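Local structure of dihydropteroate synthase (Anaplasma phagocytophilum, 6UCZ) at residues Val28-Val33 / Ile283-Ala288; Gln176-Ile181 / Trp218-Asn223; Ile202-Gly207 / Lys228-Pro233; Val236-Lys241 / Leu273-Val278. The protein probably catalyses the folate-pathway condensation of 6-hydroxymethyl-7,8-dihydropterin diphosphate with 4-aminobenzoate to give dihydropteroate. One frame throughout, in Å; residues are numbered along the deposited sequence. Where two conformers were deposited one is given.

How the interactions relate
All four contacts belong to one TIM barrel. Interactions 3 and 4 meet the bound pterin monophosphate from two directions: Asp205 in 202-207 takes its N2 and N3, while Lys241 and Arg274 of interaction 4 reach N5 and the phosphate. Their centres lie about 17 Å apart. Interaction 1 joins interaction 4 through neighbouring strands, with Val33 N 2.8 Å from Leu273 O, and its Ile32 side chain stays about 13 Å from the ligand. Interaction 2 belongs to the outer helical layer; it touches interaction 3 where Ile220 CG2 comes to 3.7 Å from Pro206 CB, and its centre is about 22 Å from that of interaction 1.

Interaction 1: Val28-Val33 / Ile283-Ala288; sequences VTTKIV and ISIKIA
Ile285 of helix 278-290 packs against Thr30, just before strand 31-37, and Ile32 within it, so the last helix of this (beta/alpha)8 barrel covers the beginning of its first strand. The contact between the two segments is apolar. Ile285 CD1 is the main point of touch. Ile285 CD1 lies 3.5 Å from Ile32 CG1 and 3.9 Å from Thr30 CG2, and both side chains meet it at a slant. With CG1 of Ile285 anti to the carbonyl carbon (chi1 -69°) and chi2 extended at 164°, the delta methyl is carried away from the helix and onto the strand. Further toward the chain start, Val28 lies more loosely, its CG1 4.2 Å from Ile285 CG2 and its CG2 4.4 Å from Ala288 CB; this residue is poorly ordered.

The polar groups of the strand side are served from elsewhere. Thr30 turns CG2, anti to its own backbone N, to the helix while OG1 bonds to Val270 O, and the backbone of Lys31 and Val33 pairs with strand 272-275. The threonine carbonyl also borders the isoleucine: Thr30 O lies 3.6 Å from Ile285 CD1.

Interaction 2: Gln176-Ile181 / Trp218-Asn223; sequences QLLNEI and WYIAKN
Leu177 makes the first touch from helix 174-194, its CD2 lying 4.3 Å from CD1 of Ile220 on helix 214-222, a delta methyl that Leu178 and Ile181 also reach. The same leucine packs on Phe160 and Tyr170 in loops nearby. Leu178 follows and carries most of the contact from this helix. Its CG is anti to the backbone N (chi1 -173°), and from it the two methyls part to different partners. Leu178 CD1 settles 3.7 Å from Ile220 CD1, the two side chains meeting at a slant, while Leu178 CD2 lies 3.9 Å from Asn223 CB. Leu178 CD2 also approaches the Tyr219 ring obliquely, 4.3 Å from Tyr219 CE1.

These are two outer helices of the TIM barrel, one before and one after strand 202-205 in the chain. Their local axes come within 10.5 Å and cross at -69°, a steep angle at which the contact gathers around one point, the Leu178-Ile220 pair.

Beyond this point Asn179 turns elsewhere and its OD1 bonds to Lys226 NZ. Glu180 serves its own helix: Glu180 OE2 receives a hydrogen bond from Gln176 NE2, 2.9 Å long, one turn earlier. Ile181 returns to the interface and meets Ile220 tip to tip, Ile181 CD1 to Ile220 CD1 at 3.9 Å. Ile181 also packs on Lys212.

Interaction 3: Ile202-Gly207 / Lys228-Pro233; sequences IILDPG and KKLGFP. With PMM (pterin-6-yl-methyl-monophosphate), chain C.
Leu204 holds its CG anti to the carbonyl carbon (chi1 -55°), and with chi2 extended its CD1 reaches Leu230 and Phe232 across the contact. The side chain of Asp205 leaves the strand away from 228-233, and chi1 -177° sets its carboxylate at the bound pterin. CD1 of Leu204 lies 3.9 Å from Leu230 CD1, the two chains crossing at about a right angle, and as close to Phe232 CB. The Phe232 ring turns its edge, near its plane, to Ile202 O, which lies 3.7 Å from Phe232 CD2; this buried carbonyl has no hydrogen-bond partner in the model. Ile203 CG1 meets Pro233 CB at 4.2 Å.

One backbone bond joins the segments: Leu204 N gives its hydrogen to Pro233 O at 2.9 Å, nearly straight at 170° and in the carbonyl plane. Asp205 OD2 accepts from both PMM N3 and PMM N2, at 2.7 and 2.9 Å, so a single oxygen reads the amide and amino groups of the ring. Asp205 OD1 accepts from Gly207 N at 2.8 Å, an Asx turn that, with the two pterin bonds, would hold the carboxylate's rotation.

Strand 202-205 pairs with strand 153-157 through the backbones of Ile203 and Asp205. Leu204 also bonds to the backbone of Cys235, on which Ile203 and Asp205 pack; with the Pro233 bond this joins end strands 202-205 and 235-236 of the eight-stranded sheet and closes the barrel. Helix 174-194 covers Ile202, Leu204 and Phe232.

Interaction 4: Val236-Lys241 / Leu273-Val278; sequences VGHSRK and LRVHDV. With PMM (pterin-6-yl-methyl-monophosphate), chain C.
A parallel strand pairing that opens into a ligand-binding loop joins 236-241 to 273-278, at the C-terminal ends of the barrel strands, where the pocket lies. Val236 bridges Leu273, and Arg274 N donates to Val236 O at 3.0 Å. Beyond the bridge Ser239 OG and His276 ND1 share a hydrogen bond of 2.7 Å, made at the edge of the imidazole. A water links the same hydroxyl to Asp277 N. The extended Arg240 stacks on the His276 ring, planes 4° apart: Arg240 CD covers the ring, 3.6 Å from the His276 centroid (CH-pi), and the guanidinium is shifted toward His276 CB, while Asp255 binds NE. His238 turns its CE1 toward Leu273 and Val275, its NE2 being bonded to Ser262.

The ligand lies beside this loop. PMM O1P sits at the edge of the His276 ring, in plane, 3.3 Å from His276 CE1. Arg274 is also extended, CG anti to the backbone N (chi1 -174°), and its guanidinium lies with one face against the pterin, N8 over its centre. Arg274 NH1 donates to PMM O3P at 3.2 Å, NH2 more weakly. Lys241 NZ bonds to PMM N5 at 3.2 Å. Arg274 thus serves the phosphate and a ring face, Lys241 the N5 edge; Asp71 and Asp114, bound to Arg274 NE and NH2, would hold the guanidinium in a plane from which it can both stack and grip the phosphate.

Interaction 1: Val28-Val33 / Ile283-Ala288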
# COMPACT_ATOMS: atom_id res chain seq x y z
N VAL A 28 -3.36 19.16 5.74
CA VAL A 28 -3.16 17.93 4.99
C VAL A 28 -2.76 16.80 5.95
O VAL A 28 -1.61 16.73 6.41
CB VAL A 28 -2.11 18.13 3.86
CG1 VAL A 28 -1.71 16.81 3.23
CG2 VAL A 28 -2.62 19.12 2.82
N THR A 29 -3.71 15.91 6.23
CA THR A 29 -3.55 14.82 7.18
C THR A 29 -2.88 13.57 6.58
O THR A 29 -3.04 12.48 7.14
CB THR A 29 -4.91 14.45 7.78
OG1 THR A 29 -5.93 14.68 6.81
CG2 THR A 29 -5.17 15.30 9.03
N THR A 30 -2.17 13.71 5.47
CA THR A 30 -1.62 12.56 4.76
C THR A 30 -0.59 11.83 5.61
O THR A 30 0.31 12.45 6.18
CB THR A 30 -0.98 13.02 3.45
OG1 THR A 30 -1.97 13.66 2.64
CG2 THR A 30 -0.35 11.88 2.69
N LYS A 31 -0.74 10.51 5.73
CA LYS A 31 0.18 9.70 6.51
C LYS A 31 1.24 9.05 5.62
O LYS A 31 0.95 8.65 4.49
CB LYS A 31 -0.58 8.62 7.29
CG LYS A 31 -1.39 9.19 8.46
CD LYS A 31 -2.05 8.08 9.26
CE LYS A 31 -2.86 8.60 10.45
NZ LYS A 31 -2.03 9.31 11.47
N ILE A 32 2.46 8.96 6.14
CA ILE A 32 3.58 8.35 5.44
C ILE A 32 3.64 6.87 5.81
O ILE A 32 3.83 6.53 6.99
CB ILE A 32 4.91 9.04 5.79
CG1 ILE A 32 4.86 10.53 5.46
CG2 ILE A 32 6.05 8.36 5.04
CD1 ILE A 32 6.07 11.29 5.93
N VAL A 33 3.51 6.01 4.82
CA VAL A 33 3.61 4.56 5.00
C VAL A 33 4.97 4.16 4.44
O VAL A 33 5.15 4.07 3.21
CB VAL A 33 2.46 3.83 4.31
CG1 VAL A 33 2.57 2.32 4.52
CG2 VAL A 33 1.12 4.36 4.82
N ILE A 283 8.94 15.97 3.45
CA ILE A 283 9.11 17.28 2.82
C ILE A 283 7.96 17.56 1.85
O ILE A 283 7.42 18.67 1.82
CB ILE A 283 10.48 17.36 2.12
CG1 ILE A 283 11.57 17.26 3.19
CG2 ILE A 283 10.61 18.67 1.28
CD1 ILE A 283 12.98 17.11 2.64
N SER A 284 7.54 16.54 1.08
CA SER A 284 6.46 16.76 0.13
C SER A 284 5.16 17.13 0.85
O SER A 284 4.40 17.97 0.35
CB SER A 284 6.25 15.52 -0.75
OG SER A 284 5.43 14.56 -0.13
N ILE A 285 4.91 16.54 2.02
CA ILE A 285 3.66 16.82 2.71
C ILE A 285 3.70 18.20 3.35
O ILE A 285 2.70 18.92 3.36
CB ILE A 285 3.36 15.71 3.75
CG1 ILE A 285 3.02 14.39 3.03
CG2 ILE A 285 2.23 16.12 4.66
CD1 ILE A 285 3.10 13.18 3.98
N LYS A 286 4.85 18.58 3.91
CA LYS A 286 5.00 19.92 4.47
C LYS A 286 4.80 20.98 3.40
O LYS A 286 4.22 22.04 3.67
CB LYS A 286 6.37 20.05 5.13
CG LYS A 286 6.46 19.34 6.50
CD LYS A 286 7.89 19.14 6.96
CE LYS A 286 7.96 18.18 8.15
NZ LYS A 286 7.01 18.60 9.21
N ILE A 287 5.29 20.74 2.18
CA ILE A 287 5.09 21.70 1.10
C ILE A 287 3.61 21.78 0.74
O ILE A 287 3.06 22.87 0.59
CB ILE A 287 5.97 21.34 -0.11
CG1 ILE A 287 7.43 21.69 0.19
CG2 ILE A 287 5.51 22.05 -1.39
CD1 ILE A 287 8.37 21.33 -0.95
N ALA A 288 2.94 20.62 0.64
CA ALA A 288 1.50 20.63 0.39
C ALA A 288 0.76 21.42 1.46
O ALA A 288 -0.17 22.18 1.14
CB ALA A 288 0.96 19.19 0.33

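Interaction 2: Gln176-Ile181 / Trp218-Asn223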
# COMPACT_ATOMS: atom_id res chain seq x y z
N GLN A 176 -12.81 4.69 -18.53
CA GLN A 176 -13.44 3.40 -18.27
C GLN A 176 -12.60 2.56 -17.31
O GLN A 176 -13.16 1.84 -16.47
CB GLN A 176 -13.68 2.64 -19.58
CG GLN A 176 -14.29 1.25 -19.38
CD GLN A 176 -14.19 0.39 -20.63
OE1 GLN A 176 -14.03 0.90 -21.74
NE2 GLN A 176 -14.28 -0.93 -20.45
N LEU A 177 -11.26 2.66 -17.38
CA LEU A 177 -10.42 1.98 -16.40
C LEU A 177 -10.71 2.45 -14.98
O LEU A 177 -10.80 1.64 -14.05
CB LEU A 177 -8.94 2.18 -16.73
CG LEU A 177 -7.99 1.73 -15.60
CD1 LEU A 177 -8.02 0.20 -15.40
CD2 LEU A 177 -6.57 2.16 -15.90
N LEU A 178 -10.85 3.77 -14.79
CA LEU A 178 -11.12 4.29 -13.45
C LEU A 178 -12.48 3.81 -12.95
O LEU A 178 -12.63 3.47 -11.77
CB LEU A 178 -11.05 5.81 -13.46
CG LEU A 178 -11.15 6.53 -12.11
CD1 LEU A 178 -10.29 5.86 -11.06
CD2 LEU A 178 -10.72 7.98 -12.28
N ASN A 179 -13.48 3.79 -13.83
CA ASN A 179 -14.79 3.27 -13.47
C ASN A 179 -14.72 1.80 -13.08
O ASN A 179 -15.41 1.37 -12.16
CB ASN A 179 -15.78 3.47 -14.61
CG ASN A 179 -16.16 4.92 -14.81
OD1 ASN A 179 -16.00 5.74 -13.91
ND2 ASN A 179 -16.65 5.24 -16.00
N GLU A 180 -13.91 1.02 -13.80
CA GLU A 180 -13.77 -0.40 -13.48
C GLU A 180 -13.08 -0.60 -12.13
O GLU A 180 -13.48 -1.47 -11.34
CB GLU A 180 -12.99 -1.13 -14.57
CG GLU A 180 -13.75 -1.34 -15.88
CD GLU A 180 -12.93 -2.13 -16.88
OE1 GLU A 180 -11.88 -2.69 -16.48
OE2 GLU A 180 -13.34 -2.20 -18.07
N ILE A 181 -12.03 0.18 -11.86
CA ILE A 181 -11.35 0.08 -10.58
C ILE A 181 -12.32 0.37 -9.44
O ILE A 181 -12.34 -0.33 -8.43
CB ILE A 181 -10.14 1.03 -10.53
CG1 ILE A 181 -9.02 0.56 -11.46
CG2 ILE A 181 -9.63 1.21 -9.07
CD1 ILE A 181 -7.93 1.60 -11.65
N TRP A 218 -0.58 7.28 -14.53
CA TRP A 218 -0.61 8.73 -14.36
C TRP A 218 -2.04 9.26 -14.41
O TRP A 218 -2.40 10.16 -13.64
CB TRP A 218 0.25 9.42 -15.44
CG TRP A 218 1.70 9.33 -15.10
CD1 TRP A 218 2.62 8.46 -15.62
CD2 TRP A 218 2.38 10.12 -14.13
NE1 TRP A 218 3.84 8.66 -15.02
CE2 TRP A 218 3.72 9.67 -14.10
CE3 TRP A 218 1.99 11.15 -13.27
CZ2 TRP A 218 4.67 10.23 -13.25
CZ3 TRP A 218 2.94 11.70 -12.42
CH2 TRP A 218 4.26 11.25 -12.42
N TYR A 219 -2.86 8.72 -15.32
CA TYR A 219 -4.26 9.14 -15.40
C TYR A 219 -4.97 8.94 -14.07
O TYR A 219 -5.73 9.81 -13.63
CB TYR A 219 -4.97 8.38 -16.52
CG TYR A 219 -6.43 8.77 -16.70
CD1 TYR A 219 -7.44 8.15 -15.96
CD2 TYR A 219 -6.79 9.77 -17.59
CE1 TYR A 219 -8.78 8.52 -16.12
CE2 TYR A 219 -8.12 10.14 -17.76
CZ TYR A 219 -9.11 9.51 -17.03
OH TYR A 219 -10.42 9.89 -17.20
N ILE A 220 -4.75 7.80 -13.43
CA ILE A 220 -5.40 7.51 -12.15
C ILE A 220 -4.92 8.49 -11.08
O ILE A 220 -5.72 9.06 -10.33
CB ILE A 220 -5.12 6.06 -11.73
CG1 ILE A 220 -5.72 5.06 -12.73
CG2 ILE A 220 -5.63 5.82 -10.30
CD1 ILE A 220 -7.20 5.22 -12.94
N ALA A 221 -3.60 8.65 -10.97
CA ALA A 221 -3.05 9.60 -10.01
C ALA A 221 -3.64 10.99 -10.22
O ALA A 221 -4.10 11.64 -9.27
CB ALA A 221 -1.52 9.64 -10.12
N LYS A 222 -3.68 11.45 -11.48
CA LYS A 222 -4.21 12.79 -11.75
C LYS A 222 -5.66 12.91 -11.31
O LYS A 222 -6.09 13.98 -10.87
CB LYS A 222 -4.08 13.12 -13.25
CG LYS A 222 -5.06 14.17 -13.74
CD LYS A 222 -4.87 14.52 -15.21
CE LYS A 222 -5.14 13.33 -16.12
NZ LYS A 222 -5.12 13.71 -17.57
N ASN A 223 -6.42 11.82 -11.42
CA ASN A 223 -7.84 11.85 -11.12
C ASN A 223 -8.16 11.15 -9.80
O ASN A 223 -9.28 10.65 -9.61
CB ASN A 223 -8.64 11.22 -12.27
CG ASN A 223 -8.68 12.12 -13.50
OD1 ASN A 223 -8.04 11.85 -14.52
ND2 ASN A 223 -9.45 13.18 -13.40

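Interaction 3: Ile202-Gly207 / Lys228-Pro233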
# COMPACT_ATOMS: atom_id res chain seq x y z
N ILE A 202 -12.00 0.76 6.37
CA ILE A 202 -11.64 0.29 5.04
C ILE A 202 -10.95 1.41 4.27
O ILE A 202 -11.46 2.53 4.19
CB ILE A 202 -12.89 -0.19 4.27
CG1 ILE A 202 -13.54 -1.37 5.00
CG2 ILE A 202 -12.50 -0.58 2.85
CD1 ILE A 202 -14.92 -1.74 4.48
N ILE A 203 -9.81 1.08 3.64
CA ILE A 203 -9.01 2.03 2.87
C ILE A 203 -8.85 1.49 1.45
O ILE A 203 -8.60 0.30 1.26
CB ILE A 203 -7.63 2.23 3.53
CG1 ILE A 203 -7.79 2.70 4.99
CG2 ILE A 203 -6.78 3.21 2.75
CD1 ILE A 203 -6.59 2.38 5.88
N LEU A 204 -8.98 2.37 0.45
CA LEU A 204 -8.98 1.97 -0.95
C LEU A 204 -7.70 2.40 -1.65
O LEU A 204 -7.25 3.54 -1.49
CB LEU A 204 -10.18 2.58 -1.70
CG LEU A 204 -11.56 2.30 -1.10
CD1 LEU A 204 -12.67 2.92 -1.95
CD2 LEU A 204 -11.77 0.80 -0.92
N ASP A 205 -7.14 1.50 -2.46
CA ASP A 205 -5.88 1.75 -3.18
C ASP A 205 -6.06 1.30 -4.62
O ASP A 205 -6.43 0.13 -4.86
CB ASP A 205 -4.73 1.01 -2.48
CG ASP A 205 -3.37 1.28 -3.10
OD1 ASP A 205 -3.25 1.49 -4.34
OD2 ASP A 205 -2.38 1.24 -2.33
N PRO A 206 -5.82 2.17 -5.62
CA PRO A 206 -6.02 1.78 -7.02
C PRO A 206 -4.96 0.85 -7.59
O PRO A 206 -5.10 0.43 -8.75
CB PRO A 206 -6.01 3.12 -7.76
CG PRO A 206 -5.08 3.97 -6.92
CD PRO A 206 -5.40 3.59 -5.50
N GLY A 207 -3.89 0.57 -6.86
CA GLY A 207 -2.87 -0.33 -7.37
C GLY A 207 -2.16 0.17 -8.62
O GLY A 207 -2.19 -0.48 -9.67
N LYS A 228 -11.45 9.40 -4.27
CA LYS A 228 -11.68 9.99 -2.96
C LYS A 228 -13.15 10.34 -2.74
O LYS A 228 -13.63 10.30 -1.61
CB LYS A 228 -10.83 11.25 -2.80
CG LYS A 228 -9.35 11.00 -2.56
CD LYS A 228 -9.08 10.77 -1.10
CE LYS A 228 -9.59 11.93 -0.27
NZ LYS A 228 -9.49 11.60 1.17
N LYS A 229 -13.87 10.68 -3.82
CA LYS A 229 -15.27 11.08 -3.71
C LYS A 229 -16.16 9.94 -3.23
O LYS A 229 -17.33 10.17 -2.92
CB LYS A 229 -15.79 11.61 -5.05
N LEU A 230 -15.63 8.72 -3.17
CA LEU A 230 -16.39 7.60 -2.63
C LEU A 230 -16.60 7.72 -1.13
O LEU A 230 -17.49 7.06 -0.58
CB LEU A 230 -15.69 6.29 -2.97
CG LEU A 230 -15.81 5.82 -4.41
CD1 LEU A 230 -15.07 4.51 -4.61
CD2 LEU A 230 -17.27 5.65 -4.77
N GLY A 231 -15.80 8.56 -0.46
CA GLY A 231 -15.94 8.78 0.97
C GLY A 231 -15.04 7.94 1.85
O GLY A 231 -15.08 8.11 3.07
N PHE A 232 -14.26 7.04 1.28
CA PHE A 232 -13.30 6.21 1.98
C PHE A 232 -11.91 6.83 1.92
O PHE A 232 -11.55 7.46 0.92
CB PHE A 232 -13.25 4.81 1.37
CG PHE A 232 -14.53 4.04 1.52
CD1 PHE A 232 -15.55 4.20 0.59
CD2 PHE A 232 -14.72 3.17 2.58
CE1 PHE A 232 -16.73 3.50 0.73
CE2 PHE A 232 -15.90 2.48 2.73
CZ PHE A 232 -16.91 2.64 1.80
N PRO A 233 -11.09 6.63 2.95
CA PRO A 233 -9.68 7.00 2.84
C PRO A 233 -9.01 6.23 1.72
O PRO A 233 -9.37 5.09 1.40
CB PRO A 233 -9.10 6.61 4.21
CG PRO A 233 -10.29 6.48 5.12
CD PRO A 233 -11.42 6.02 4.25
N5 PMM C . 2.70 -1.84 -4.37
C6 PMM C . 3.50 -2.87 -4.09
C7 PMM C . 3.28 -3.66 -2.97
N8 PMM C . 2.27 -3.48 -2.11
N1 PMM C . 0.45 -2.25 -1.50
C2 PMM C . -0.39 -1.25 -1.73
N2 PMM C . -1.42 -1.04 -0.90
N3 PMM C . -0.27 -0.40 -2.80
C4 PMM C . 0.70 -0.49 -3.77
O4 PMM C . 0.73 0.29 -4.72
C4A PMM C . 1.66 -1.59 -3.55
C8A PMM C . 1.47 -2.44 -2.40
C9 PMM C . 4.60 -3.15 -5.08
O10 PMM C . 5.60 -2.11 -4.98
PA PMM C . 7.06 -2.38 -4.35
O1P PMM C . 7.84 -1.09 -4.65
O2P PMM C . 7.71 -3.49 -5.15
O3P PMM C . 6.94 -2.68 -2.89

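Interaction 4: Val236-Lys241 / Leu273-Val278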
# COMPACT_ATOMS: atom_id res chain seq x y z
N VAL A 236 -2.16 5.48 -1.85
CA VAL A 236 -1.54 5.42 -3.17
C VAL A 236 -0.10 4.94 -3.03
O VAL A 236 0.66 5.49 -2.22
CB VAL A 236 -1.59 6.79 -3.88
CG1 VAL A 236 -0.76 6.74 -5.17
CG2 VAL A 236 -3.03 7.16 -4.17
N GLY A 237 0.27 3.95 -3.84
CA GLY A 237 1.63 3.44 -3.87
C GLY A 237 2.31 3.70 -5.20
O GLY A 237 2.34 2.85 -6.09
N HIS A 238 2.84 4.92 -5.35
CA HIS A 238 3.49 5.36 -6.58
C HIS A 238 5.00 5.23 -6.53
O HIS A 238 5.65 5.38 -7.57
CB HIS A 238 3.12 6.82 -6.86
CG HIS A 238 3.54 7.76 -5.77
ND1 HIS A 238 3.11 7.62 -4.46
CD2 HIS A 238 4.34 8.85 -5.79
CE1 HIS A 238 3.64 8.58 -3.72
NE2 HIS A 238 4.39 9.35 -4.50
N SER A 239 5.56 4.94 -5.36
CA SER A 239 6.99 5.14 -5.12
C SER A 239 7.85 4.25 -6.00
O SER A 239 7.76 3.03 -5.94
CB SER A 239 7.29 4.90 -3.65
OG SER A 239 8.65 5.17 -3.38
N ARG A 240 8.72 4.88 -6.82
CA ARG A 240 9.68 4.20 -7.69
C ARG A 240 9.01 3.32 -8.75
O ARG A 240 9.71 2.55 -9.41
CB ARG A 240 10.67 3.35 -6.88
CG ARG A 240 11.47 4.11 -5.81
CD ARG A 240 12.43 3.16 -5.10
NE ARG A 240 13.20 3.85 -4.08
CZ ARG A 240 14.04 3.26 -3.24
NH1 ARG A 240 14.21 1.94 -3.29
NH2 ARG A 240 14.70 3.97 -2.35
N LYS A 241 7.71 3.47 -8.97
CA LYS A 241 6.99 2.57 -9.87
C LYS A 241 7.36 2.83 -11.33
O LYS A 241 7.84 3.91 -11.70
CB LYS A 241 5.49 2.72 -9.67
CG LYS A 241 4.98 2.18 -8.29
CD LYS A 241 4.31 0.84 -8.48
CE LYS A 241 4.03 0.05 -7.19
NZ LYS A 241 2.74 0.41 -6.63
N LEU A 273 0.34 7.55 1.78
CA LEU A 273 1.31 7.40 0.70
C LEU A 273 2.30 6.31 1.07
O LEU A 273 2.95 6.39 2.11
CB LEU A 273 2.06 8.71 0.43
CG LEU A 273 1.23 9.90 -0.04
CD1 LEU A 273 2.13 11.11 -0.27
CD2 LEU A 273 0.48 9.51 -1.33
N ARG A 274 2.40 5.28 0.22
CA ARG A 274 3.27 4.14 0.46
C ARG A 274 4.56 4.38 -0.31
O ARG A 274 4.56 4.36 -1.55
CB ARG A 274 2.56 2.85 0.04
CG ARG A 274 3.30 1.57 0.36
CD ARG A 274 2.53 0.31 -0.14
NE ARG A 274 3.31 -0.88 0.16
CZ ARG A 274 4.28 -1.36 -0.62
NH1 ARG A 274 4.57 -0.76 -1.77
NH2 ARG A 274 4.95 -2.44 -0.25
N VAL A 275 5.65 4.63 0.41
CA VAL A 275 6.85 5.22 -0.18
C VAL A 275 8.09 4.54 0.36
O VAL A 275 8.10 4.00 1.48
CB VAL A 275 6.93 6.75 0.10
CG1 VAL A 275 5.79 7.47 -0.60
CG2 VAL A 275 6.94 7.02 1.62
N HIS A 276 9.16 4.59 -0.43
CA HIS A 276 10.47 4.12 0.03
C HIS A 276 11.20 5.20 0.83
O HIS A 276 11.74 4.92 1.90
CB HIS A 276 11.32 3.67 -1.17
CG HIS A 276 10.70 2.55 -1.96
ND1 HIS A 276 9.77 2.76 -2.96
CD2 HIS A 276 10.86 1.21 -1.87
CE1 HIS A 276 9.40 1.60 -3.47
NE2 HIS A 276 10.04 0.64 -2.82
N ASP A 277 11.23 6.43 0.32
CA ASP A 277 11.99 7.51 0.97
C ASP A 277 11.04 8.32 1.84
O ASP A 277 10.31 9.19 1.35
CB ASP A 277 12.69 8.39 -0.05
CG ASP A 277 13.65 9.35 0.61
OD1 ASP A 277 13.33 9.85 1.71
OD2 ASP A 277 14.74 9.57 0.06
N VAL A 278 11.11 8.07 3.15
CA VAL A 278 10.21 8.70 4.10
C VAL A 278 10.59 10.17 4.34
O VAL A 278 9.72 11.03 4.51
CB VAL A 278 10.21 7.88 5.41
CG1 VAL A 278 9.78 8.72 6.58
CG2 VAL A 278 9.31 6.62 5.23
N5 PMM C . 2.70 -1.84 -4.37
C6 PMM C . 3.50 -2.87 -4.09
C7 PMM C . 3.28 -3.66 -2.97
N8 PMM C . 2.27 -3.48 -2.11
N1 PMM C . 0.45 -2.25 -1.50
C2 PMM C . -0.39 -1.25 -1.73
N2 PMM C . -1.42 -1.04 -0.90
N3 PMM C . -0.27 -0.40 -2.80
C4 PMM C . 0.70 -0.49 -3.77
O4 PMM C . 0.73 0.29 -4.72
C4A PMM C . 1.66 -1.59 -3.55
C8A PMM C . 1.47 -2.44 -2.40
C9 PMM C . 4.60 -3.15 -5.08
O10 PMM C . 5.60 -2.11 -4.98
PA PMM C . 7.06 -2.38 -4.35
O1P PMM C . 7.84 -1.09 -4.65
O2P PMM C . 7.71 -3.49 -5.15
O3P PMM C . 6.94 -2.68 -2.89
O HOH W 1 10.53 7.01 -2.52